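Local coordinates for phosphatidylglycerol lysyltransferase C-terminal domain-containing protein (Bacteroides thetaiotaomicron, PDB 2HQY) that is of unknown function but binds coenzyme A and carries a phosphatidylglycerol lysyltransferase C-terminal domain, consistent with an acyltransferase-like role, at residues L34-F39 with L194-H199; I7-R12 with L198-A203. All blocks are in the same frame, centred on the assembly; numbering follows the deposited sequence.

Contact 1: residues L34-F39 with L194-H199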
# COMPACT_ATOMS: atom_id res chain seq x y z
N LEU A 34 -3.04 11.36 -2.16
CA LEU A 34 -3.96 10.22 -2.27
C LEU A 34 -3.20 8.94 -2.66
O LEU A 34 -3.41 7.89 -2.04
CB LEU A 34 -5.07 10.51 -3.28
CG LEU A 34 -6.11 11.53 -2.77
CD1 LEU A 34 -6.87 12.13 -3.94
CD2 LEU A 34 -7.08 10.89 -1.78
N CYS A 35 -2.33 9.02 -3.68
CA CYS A 35 -1.61 7.82 -4.11
C CYS A 35 -0.50 7.42 -3.13
O CYS A 35 -0.30 6.21 -2.87
CB CYS A 35 -0.96 8.08 -5.47
SG CYS A 35 -2.14 8.19 -6.82
N SER A 36 0.21 8.44 -2.62
CA SER A 36 1.42 8.23 -1.81
C SER A 36 1.09 7.65 -0.44
O SER A 36 1.92 6.97 0.15
CB SER A 36 2.23 9.54 -1.63
OG SER A 36 2.73 10.05 -2.87
N TRP A 37 -0.12 7.94 0.06
CA TRP A 37 -0.58 7.39 1.35
C TRP A 37 -1.45 6.14 1.24
O TRP A 37 -1.94 5.61 2.26
CB TRP A 37 -1.24 8.49 2.22
CG TRP A 37 -0.20 9.47 2.77
CD1 TRP A 37 0.28 10.59 2.15
CD2 TRP A 37 0.52 9.34 4.00
NE1 TRP A 37 1.24 11.19 2.95
CE2 TRP A 37 1.40 10.45 4.09
CE3 TRP A 37 0.47 8.42 5.06
CZ2 TRP A 37 2.25 10.65 5.18
CZ3 TRP A 37 1.32 8.63 6.16
CH2 TRP A 37 2.20 9.74 6.21
N ARG A 38 -1.66 5.65 0.01
CA ARG A 38 -2.48 4.45 -0.20
C ARG A 38 -1.93 3.24 0.59
O ARG A 38 -2.68 2.36 1.02
CB ARG A 38 -2.53 4.13 -1.70
CG ARG A 38 -3.48 2.96 -2.08
CD ARG A 38 -3.23 2.54 -3.54
NE ARG A 38 -1.84 2.09 -3.67
CZ ARG A 38 -1.12 2.16 -4.78
NH1 ARG A 38 -1.65 2.62 -5.92
NH2 ARG A 38 0.15 1.73 -4.74
N PHE A 39 -0.60 3.19 0.76
CA PHE A 39 0.05 2.07 1.44
C PHE A 39 -0.49 1.97 2.88
O PHE A 39 -0.48 0.92 3.47
CB PHE A 39 1.57 2.25 1.49
CG PHE A 39 2.01 3.17 2.58
CD1 PHE A 39 2.33 2.67 3.86
CD2 PHE A 39 2.02 4.56 2.38
CE1 PHE A 39 2.69 3.57 4.93
CE2 PHE A 39 2.34 5.47 3.44
CZ PHE A 39 2.69 4.96 4.72
N LEU A 194 6.77 9.51 1.06
CA LEU A 194 7.74 10.38 0.38
C LEU A 194 8.48 9.61 -0.72
O LEU A 194 8.66 10.11 -1.83
CB LEU A 194 8.72 10.90 1.45
CG LEU A 194 9.75 11.96 1.11
CD1 LEU A 194 10.18 12.65 2.45
CD2 LEU A 194 10.93 11.25 0.43
N ILE A 195 8.89 8.40 -0.41
CA ILE A 195 9.62 7.58 -1.36
C ILE A 195 8.73 7.20 -2.56
O ILE A 195 9.18 7.24 -3.72
CB ILE A 195 10.25 6.37 -0.66
CG1 ILE A 195 11.44 6.83 0.24
CG2 ILE A 195 10.60 5.28 -1.71
CD1 ILE A 195 12.00 5.72 1.12
N TYR A 196 7.48 6.83 -2.31
CA TYR A 196 6.55 6.56 -3.43
C TYR A 196 6.45 7.80 -4.32
O TYR A 196 6.50 7.70 -5.55
CB TYR A 196 5.17 6.17 -2.89
CG TYR A 196 4.13 5.96 -3.97
CD1 TYR A 196 3.80 4.68 -4.42
CD2 TYR A 196 3.48 7.06 -4.54
CE1 TYR A 196 2.83 4.51 -5.41
CE2 TYR A 196 2.52 6.90 -5.53
CZ TYR A 196 2.18 5.64 -5.95
OH TYR A 196 1.23 5.49 -6.95
N ALA A 197 6.27 8.97 -3.71
CA ALA A 197 6.18 10.22 -4.48
C ALA A 197 7.40 10.49 -5.34
O ALA A 197 7.28 10.88 -6.52
CB ALA A 197 5.94 11.40 -3.55
N LEU A 198 8.58 10.33 -4.75
CA LEU A 198 9.85 10.52 -5.51
C LEU A 198 10.00 9.50 -6.64
O LEU A 198 10.36 9.85 -7.78
CB LEU A 198 11.07 10.48 -4.56
CG LEU A 198 11.22 11.76 -3.66
CD1 LEU A 198 12.39 11.58 -2.69
CD2 LEU A 198 11.40 13.08 -4.48
N HIS A 199 9.73 8.23 -6.34
CA HIS A 199 9.82 7.20 -7.36
C HIS A 199 8.83 7.42 -8.54
O HIS A 199 9.08 6.99 -9.67
CB HIS A 199 9.48 5.83 -6.78
CG HIS A 199 10.50 5.21 -5.87
ND1 HIS A 199 10.24 4.23 -4.93
CD2 HIS A 199 11.80 5.56 -5.69
CE1 HIS A 199 11.35 3.95 -4.27
NE2 HIS A 199 12.31 4.75 -4.71
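Tyr196 packs its ring against Cys35 and Ser36, near the end of helix 31-36. Its CG stands anti to the backbone N (chi1 176°), on a CB that points from helix 185-199 toward 34-39. Cys35 CB packs 3.7 Å from Tyr196 CE2, while Cys35 O lies over one face of the ring, offset toward the rim and 3.9 Å above its plane. Ser36 meets the neighbouring ring atom, its CA 3.6 Å from Tyr196 CD2; in the conformer described, its OG approaches the ring obliquely and also touches Ala197 CB at 3.5 Å. A small hydroxyl and a methyl suit this spot, where the two backbones come close: the CA atoms of Ser36 and Tyr196 are 5.6 Å apart. Arg38 comes obliquely to the ring with its guanidinium plane turned 85° from it, NH2 lying 3.9 Å from Tyr196 CE1.

Ser36 OG, Arg38 NH1 and Tyr196 OH have partners beyond the two segments. In that same conformer Ser36 OG bonds to Ser32 O within its own helix; Arg38 NH1, also held by Ile7 O, forms a salt bridge with OD2 of Asp6 of the second subunit, the same oxygen that is hydrogen-bonded to Tyr196 OH. The chemistry therefore implies a buried van der Waals joint between the two helical regions, with a phenol and a guanidinium that converge on one carboxylate across the dimer interface.

Contact 2: residues I7-R12 with L198-A203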
# COMPACT_ATOMS: atom_id res chain seq x y z
N ILE A 7 -6.93 3.35 -5.82
CA ILE A 7 -6.38 4.50 -6.51
C ILE A 7 -5.00 4.16 -7.10
O ILE A 7 -4.22 3.42 -6.49
CB ILE A 7 -6.29 5.72 -5.57
CG1 ILE A 7 -6.08 6.99 -6.42
CG2 ILE A 7 -5.23 5.47 -4.45
CD1 ILE A 7 -6.08 8.32 -5.69
N THR A 8 -4.72 4.66 -8.30
CA THR A 8 -3.41 4.47 -8.94
C THR A 8 -2.96 5.72 -9.68
O THR A 8 -3.77 6.60 -9.99
CB THR A 8 -3.41 3.29 -9.96
OG1 THR A 8 -4.20 3.62 -11.12
CG2 THR A 8 -3.96 2.06 -9.36
N LEU A 9 -1.66 5.77 -10.02
CA LEU A 9 -1.11 6.81 -10.92
C LEU A 9 -1.96 7.10 -12.16
O LEU A 9 -2.07 8.25 -12.58
CB LEU A 9 0.25 6.37 -11.44
CG LEU A 9 1.30 6.08 -10.40
CD1 LEU A 9 2.62 5.57 -11.07
CD2 LEU A 9 1.55 7.38 -9.62
N ALA A 10 -2.53 6.05 -12.74
CA ALA A 10 -3.27 6.16 -14.00
C ALA A 10 -4.56 6.95 -13.86
O ALA A 10 -5.16 7.37 -14.84
CB ALA A 10 -3.54 4.76 -14.57
N ASP A 11 -4.98 7.18 -12.62
CA ASP A 11 -6.27 7.82 -12.34
C ASP A 11 -6.16 9.33 -12.18
O ASP A 11 -7.13 9.98 -11.79
CB ASP A 11 -6.90 7.21 -11.08
CG ASP A 11 -7.16 5.73 -11.24
OD1 ASP A 11 -7.79 5.33 -12.26
OD2 ASP A 11 -6.73 4.98 -10.36
N ARG A 12 -4.99 9.88 -12.48
CA ARG A 12 -4.74 11.30 -12.34
C ARG A 12 -5.80 12.17 -13.03
O ARG A 12 -6.39 13.04 -12.39
CB ARG A 12 -3.35 11.64 -12.87
CG ARG A 12 -3.00 13.07 -12.66
CD ARG A 12 -1.55 13.26 -13.02
NE ARG A 12 -1.23 14.59 -13.47
CZ ARG A 12 -0.08 14.92 -14.05
NH1 ARG A 12 0.85 13.99 -14.25
NH2 ARG A 12 0.14 16.19 -14.42
N LEU A 198 8.58 10.33 -4.75
CA LEU A 198 9.85 10.52 -5.51
C LEU A 198 10.00 9.50 -6.64
O LEU A 198 10.36 9.85 -7.78
CB LEU A 198 11.07 10.48 -4.56
CG LEU A 198 11.22 11.76 -3.66
CD1 LEU A 198 12.39 11.58 -2.69
CD2 LEU A 198 11.40 13.08 -4.48
N HIS A 199 9.73 8.23 -6.34
CA HIS A 199 9.82 7.20 -7.36
C HIS A 199 8.83 7.42 -8.54
O HIS A 199 9.08 6.99 -9.67
CB HIS A 199 9.48 5.83 -6.78
CG HIS A 199 10.50 5.21 -5.87
ND1 HIS A 199 10.24 4.23 -4.93
CD2 HIS A 199 11.80 5.56 -5.69
CE1 HIS A 199 11.35 3.95 -4.27
NE2 HIS A 199 12.31 4.75 -4.71
N ASN A 200 7.69 8.02 -8.25
CA ASN A 200 6.65 8.24 -9.25
C ASN A 200 6.41 9.73 -9.55
O ASN A 200 5.31 10.14 -9.92
CB ASN A 200 5.38 7.55 -8.77
CG ASN A 200 5.58 6.05 -8.65
OD1 ASN A 200 5.70 5.34 -9.67
ND2 ASN A 200 5.66 5.55 -7.41
N PHE A 201 7.45 10.52 -9.42
CA PHE A 201 7.34 11.98 -9.37
C PHE A 201 6.61 12.58 -10.58
O PHE A 201 5.67 13.37 -10.43
CB PHE A 201 8.76 12.57 -9.29
CG PHE A 201 8.81 13.97 -8.76
CD1 PHE A 201 8.74 14.20 -7.37
CD2 PHE A 201 8.98 15.05 -9.62
CE1 PHE A 201 8.86 15.51 -6.83
CE2 PHE A 201 9.08 16.39 -9.10
CZ PHE A 201 9.01 16.61 -7.70
N GLU A 202 7.04 12.20 -11.78
CA GLU A 202 6.47 12.77 -12.99
C GLU A 202 5.05 12.29 -13.24
O GLU A 202 4.18 13.09 -13.62
CB GLU A 202 7.37 12.49 -14.19
CG GLU A 202 8.60 13.36 -14.08
CD GLU A 202 9.41 13.45 -15.37
OE1 GLU A 202 9.49 12.43 -16.11
OE2 GLU A 202 9.98 14.54 -15.61
N ALA A 203 4.81 11.00 -13.02
CA ALA A 203 3.46 10.44 -13.23
C ALA A 203 2.43 11.14 -12.33
O ALA A 203 1.30 11.34 -12.74
CB ALA A 203 3.44 8.95 -12.96
O HOH W 1 -0.32 9.59 -14.11
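Leu9, from the short 3-10 turn 9-11, and Arg12, the first residue of helix 12-19, reach to the chain just beyond helix 185-199, where Asn200 is the first residue to leave helical geometry. The apolar part rests on Leu9. Its CD1 sits 4.0 Å from Ala203 CB, and its CD2 lies 3.9 Å from Asn200 CB, so the branched end of the leucine spans both residues, while the small methyl of Ala203 lets the two chains approach. The leucine and asparagine side chains cross at about a right angle, with Leu9 CD1 3.4 Å from Asn200 OD1. That amide oxygen is satisfied by Gln44 NE2 of the second subunit, and ND2 turns back to Tyr196 O in the preceding helix.

Polar links between the segments gather at the carbonyl of Ala203. The Arg12 chain, extended from CG to NE, is long enough to span the gap and donate from NH1 to Ala203 O (3.1 Å, N-H...O angle 147°), with NH1 above the carbonyl plane, 64° out of it. A separate pair of bonds lies within 7-12: Asp11 OD2 accepts from Thr8 N, through its anti lone pair, and from Thr8 OG1, above the carboxylate plane. They tie the residue before the turn to its last residue and suit an aspartate there.

A water supplies the last link, donating to Leu9 O at 2.7 Å and to Ala203 O at 2.8 Å, so that the Ala203 carbonyl oxygen accepts from both the water and Arg12 NH1.

The two contacts lie side by side, their centres 8 Å apart, and share Leu198 and His199 at the end of helix 185-199. Along the chain, 7-12 comes first and 34-39 follows; both then meet the much later 194-203 region, contact 1 on the helix itself and contact 2 just past its end. They also touch directly: Leu34 CB packs 3.4 Å from Ile7 CD1, and Tyr196 OH packs against Leu9 CD2. Together they join the N-terminal part of the chain to the helix that carries the CoA-binding Glu190, and both border the second subunit, so this intramolecular seam adjoins the dimer interface.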